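Local coordinates for protein putative branched-chain amino acid aminotransferase IlvE (Streptococcus mutans, PDB 4DQN) that probably transfers the amino group of leucine, isoleucine or valine to 2-oxoglutarate with the help of pyridoxal 5'-phosphate, at residues His19-Arg24 against Arg112-Tyr117. Residues are numbered along the deposited sequence; the frame is centred on the assembly and turned at random.
Sequences HKLPFR and RANEEY
Asn114 meets the backbone N-H and C=O of Phe23 with its side-chain amide, one bond firm and one weak. Its CB lies 4.0 Å from Leu21 CD2. CG, turned beside the backbone N (chi1 -63°), comes to 3.8 Å from Phe23 O and also lies near Leu21 CD2. ND2 gives a hydrogen bond of 2.9 Å to Phe23 O. That oxygen lies near the plane of the Asn114 amide (14° out of it). The N-H...O angle is 160°, and ND2 is tilted from the carbonyl plane of Phe23. A second bond from ND2 goes to Val110 O in the last turn of helix 100-113. OD1 takes a weak bond from Phe23 N, 3.3 Å long, and also touches Pro22 CD. This buried amide therefore has partners at both its nitrogen and its oxygen.

Leu21 CG sits over one face of the Tyr117 ring, 3.9 Å from the centroid, as a CH-pi contact. Pro22 and Tyr117 meet tip to tip, with Pro22 CD 3.5 Å from Tyr117 CE1. Phe23 CB packs on Ala113 CB at 3.9 Å, and its ring atom CD2 comes near Ala113 O. Leu21 and Tyr117 both also touch Leu127 of strand 126-136. Asn114, just past helix 100-113, thus joins that helix end to the loop before strand 24-30.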
ATOM      1  N   HIS A  19      16.757  15.725   1.832  1.00 28.20           N
ATOM      2  CA  HIS A  19      17.359  16.845   2.545  1.00 31.44           C
ATOM      3  C   HIS A  19      16.201  17.642   3.110  1.00 28.04           C
ATOM      4  O   HIS A  19      15.162  17.763   2.461  1.00 24.26           O
ATOM      5  CB  HIS A  19      18.154  17.749   1.591  1.00 31.65           C
ATOM      6  CG  HIS A  19      19.240  17.040   0.845  1.00 33.22           C
ATOM      7  ND1 HIS A  19      20.578  17.277   1.075  1.00 41.04           N
ATOM      8  CD2 HIS A  19      19.188  16.094  -0.123  1.00 30.42           C
ATOM      9  CE1 HIS A  19      21.303  16.507   0.285  1.00 34.25           C
ATOM     10  NE2 HIS A  19      20.485  15.778  -0.452  1.00 34.37           N
ATOM     11  N   LYS A  20      16.368  18.183   4.310  1.00 28.78           N
ATOM     12  CA  LYS A  20      15.353  19.063   4.891  1.00 29.61           C
ATOM     13  C   LYS A  20      15.605  20.519   4.509  1.00 31.36           C
ATOM     14  O   LYS A  20      16.462  21.182   5.092  1.00 30.54           O
ATOM     15  CB  LYS A  20      15.339  18.915   6.412  1.00 27.74           C
ATOM     16  CG  LYS A  20      14.228  19.698   7.102  1.00 31.53           C
ATOM     17  CD  LYS A  20      14.334  19.528   8.620  1.00 37.03           C
ATOM     18  CE  LYS A  20      13.656  20.685   9.335  1.00 43.51           C
ATOM     19  NZ  LYS A  20      14.319  20.977  10.645  1.00 58.80           N
ATOM     20  N   LEU A  21      14.855  21.013   3.531  1.00 27.68           N
ATOM     21  CA  LEU A  21      15.015  22.384   3.048  1.00 28.20           C
ATOM     22  C   LEU A  21      14.171  23.350   3.889  1.00 28.59           C
ATOM     23  O   LEU A  21      13.272  22.915   4.610  1.00 28.08           O
ATOM     24  CB  LEU A  21      14.649  22.468   1.555  1.00 26.49           C
ATOM     25  CG  LEU A  21      15.823  22.356   0.564  1.00 30.20           C
ATOM     26  CD1 LEU A  21      16.689  21.163   0.879  1.00 28.26           C
ATOM     27  CD2 LEU A  21      15.337  22.270  -0.884  1.00 25.92           C
ATOM     28  N   PRO A  22      14.473  24.660   3.834  1.00 27.99           N
ATOM     29  CA  PRO A  22      13.737  25.594   4.703  1.00 31.90           C
ATOM     30  C   PRO A  22      12.207  25.614   4.549  1.00 30.59           C
ATOM     31  O   PRO A  22      11.533  25.724   5.575  1.00 28.69           O
ATOM     32  CB  PRO A  22      14.312  26.963   4.317  1.00 32.45           C
ATOM     33  CG  PRO A  22      15.690  26.665   3.829  1.00 36.97           C
ATOM     34  CD  PRO A  22      15.589  25.325   3.133  1.00 34.90           C
ATOM     35  N   PHE A  23      11.665  25.507   3.334  1.00 26.91           N
ATOM     36  CA  PHE A  23      10.215  25.654   3.152  1.00 28.61           C
ATOM     37  C   PHE A  23       9.584  24.503   2.375  1.00 28.47           C
ATOM     38  O   PHE A  23      10.196  23.988   1.438  1.00 25.88           O
ATOM     39  CB  PHE A  23       9.908  26.973   2.425  1.00 30.20           C
ATOM     40  CG  PHE A  23      10.376  28.182   3.168  1.00 32.62           C
ATOM     41  CD1 PHE A  23       9.643  28.674   4.245  1.00 32.45           C
ATOM     42  CD2 PHE A  23      11.558  28.811   2.815  1.00 34.15           C
ATOM     43  CE1 PHE A  23      10.086  29.780   4.954  1.00 35.50           C
ATOM     44  CE2 PHE A  23      12.005  29.919   3.516  1.00 33.81           C
ATOM     45  CZ  PHE A  23      11.271  30.402   4.588  1.00 35.13           C
ATOM     46  N   ARG A  24       8.379  24.085   2.782  1.00 25.88           N
ATOM     47  CA  ARG A  24       7.542  23.199   1.961  1.00 28.53           C
ATOM     48  C   ARG A  24       6.196  23.841   1.851  1.00 25.31           C
ATOM     49  O   ARG A  24       5.810  24.629   2.718  1.00 24.96           O
ATOM     50  CB  ARG A  24       7.229  21.854   2.620  1.00 29.95           C
ATOM     51  CG  ARG A  24       8.331  21.087   3.192  1.00 40.62           C
ATOM     52  CD  ARG A  24       8.265  21.126   4.694  1.00 29.07           C
ATOM     53  NE  ARG A  24       9.186  22.135   5.128  1.00 39.34           N
ATOM     54  CZ  ARG A  24      10.496  22.012   5.035  1.00 30.90           C
ATOM     55  NH1 ARG A  24      11.062  20.897   4.556  1.00 28.24           N
ATOM     56  NH2 ARG A  24      11.240  23.011   5.454  1.00 34.68           N
ATOM     57  N   ARG A 112      10.583  28.519  -5.931  1.00 28.23           N
ATOM     58  CA  ARG A 112      10.922  29.906  -5.604  1.00 30.44           C
ATOM     59  C   ARG A 112      11.383  30.065  -4.156  1.00 30.47           C
ATOM     60  O   ARG A 112      12.387  30.738  -3.906  1.00 28.31           O
ATOM     61  CB  ARG A 112       9.761  30.867  -5.924  1.00 29.84           C
ATOM     62  CG  ARG A 112       9.417  30.959  -7.412  1.00 34.71           C
ATOM     63  CD  ARG A 112       8.504  32.148  -7.731  1.00 37.63           C
ATOM     64  NE  ARG A 112       7.379  32.222  -6.801  1.00 43.32           N
ATOM     65  CZ  ARG A 112       6.129  31.882  -7.106  1.00 43.55           C
ATOM     66  NH1 ARG A 112       5.843  31.448  -8.326  1.00 43.11           N
ATOM     67  NH2 ARG A 112       5.166  31.980  -6.192  1.00 40.73           N
ATOM     68  N   ALA A 113      10.699  29.422  -3.203  1.00 26.69           N
ATOM     69  CA  ALA A 113      11.034  29.620  -1.793  1.00 25.17           C
ATOM     70  C   ALA A 113      12.389  29.011  -1.441  1.00 29.80           C
ATOM     71  O   ALA A 113      13.029  29.407  -0.461  1.00 28.59           O
ATOM     72  CB  ALA A 113       9.933  29.047  -0.886  1.00 28.78           C
ATOM     73  N   ASN A 114      12.814  28.038  -2.244  1.00 27.69           N
ATOM     74  CA  ASN A 114      14.077  27.331  -2.019  1.00 27.25           C
ATOM     75  C   ASN A 114      15.016  27.465  -3.218  1.00 30.47           C
ATOM     76  O   ASN A 114      15.821  26.568  -3.474  1.00 28.56           O
ATOM     77  CB  ASN A 114      13.811  25.833  -1.786  1.00 28.92           C
ATOM     78  CG  ASN A 114      12.982  25.568  -0.543  1.00 28.78           C
ATOM     79  OD1 ASN A 114      13.487  25.658   0.574  1.00 28.37           O
ATOM     80  ND2 ASN A 114      11.714  25.215  -0.730  1.00 27.92           N
ATOM     81  N   GLU A 115      14.938  28.579  -3.942  1.00 29.29           N
ATOM     82  CA  GLU A 115      15.631  28.679  -5.234  1.00 30.51           C
ATOM     83  C   GLU A 115      17.139  28.565  -5.123  1.00 31.20           C
ATOM     84  O   GLU A 115      17.820  28.143  -6.070  1.00 32.55           O
ATOM     85  CB  GLU A 115      15.236  29.956  -5.999  1.00 34.54           C
ATOM     86  CG  GLU A 115      15.549  29.848  -7.505  1.00 40.26           C
ATOM     87  CD  GLU A 115      14.843  30.882  -8.381  1.00 50.68           C
ATOM     88  OE1 GLU A 115      13.600  31.027  -8.283  1.00 49.75           O
ATOM     89  OE2 GLU A 115      15.537  31.536  -9.194  1.00 57.06           O
ATOM     90  N   GLU A 116      17.672  28.911  -3.963  1.00 29.84           N
ATOM     91  CA  GLU A 116      19.113  28.851  -3.794  1.00 35.28           C
ATOM     92  C   GLU A 116      19.579  27.394  -3.695  1.00 35.33           C
ATOM     93  O   GLU A 116      20.779  27.107  -3.755  1.00 32.03           O
ATOM     94  CB  GLU A 116      19.551  29.703  -2.593  1.00 36.13           C
ATOM     95  CG  GLU A 116      19.129  29.160  -1.215  1.00 41.93           C
ATOM     96  CD  GLU A 116      17.652  29.398  -0.845  1.00 42.90           C
ATOM     97  OE1 GLU A 116      16.839  29.824  -1.701  1.00 40.56           O
ATOM     98  OE2 GLU A 116      17.303  29.148   0.332  1.00 48.83           O
ATOM     99  N   TYR A 117      18.633  26.460  -3.575  1.00 32.54           N
ATOM    100  CA  TYR A 117      18.993  25.035  -3.561  1.00 30.55           C
ATOM    101  C   TYR A 117      18.879  24.372  -4.935  1.00 29.45           C
ATOM    102  O   TYR A 117      19.236  23.199  -5.100  1.00 30.57           O
ATOM    103  CB  TYR A 117      18.148  24.258  -2.536  1.00 29.57           C
ATOM    104  CG  TYR A 117      18.460  24.621  -1.109  1.00 28.88           C
ATOM    105  CD1 TYR A 117      17.797  25.667  -0.481  1.00 32.52           C
ATOM    106  CD2 TYR A 117      19.419  23.922  -0.390  1.00 31.91           C
ATOM    107  CE1 TYR A 117      18.082  26.011   0.816  1.00 32.13           C
ATOM    108  CE2 TYR A 117      19.709  24.256   0.916  1.00 34.14           C
ATOM    109  CZ  TYR A 117      19.033  25.307   1.507  1.00 37.48           C
ATOM    110  OH  TYR A 117      19.302  25.661   2.809  1.00 43.85           O
TER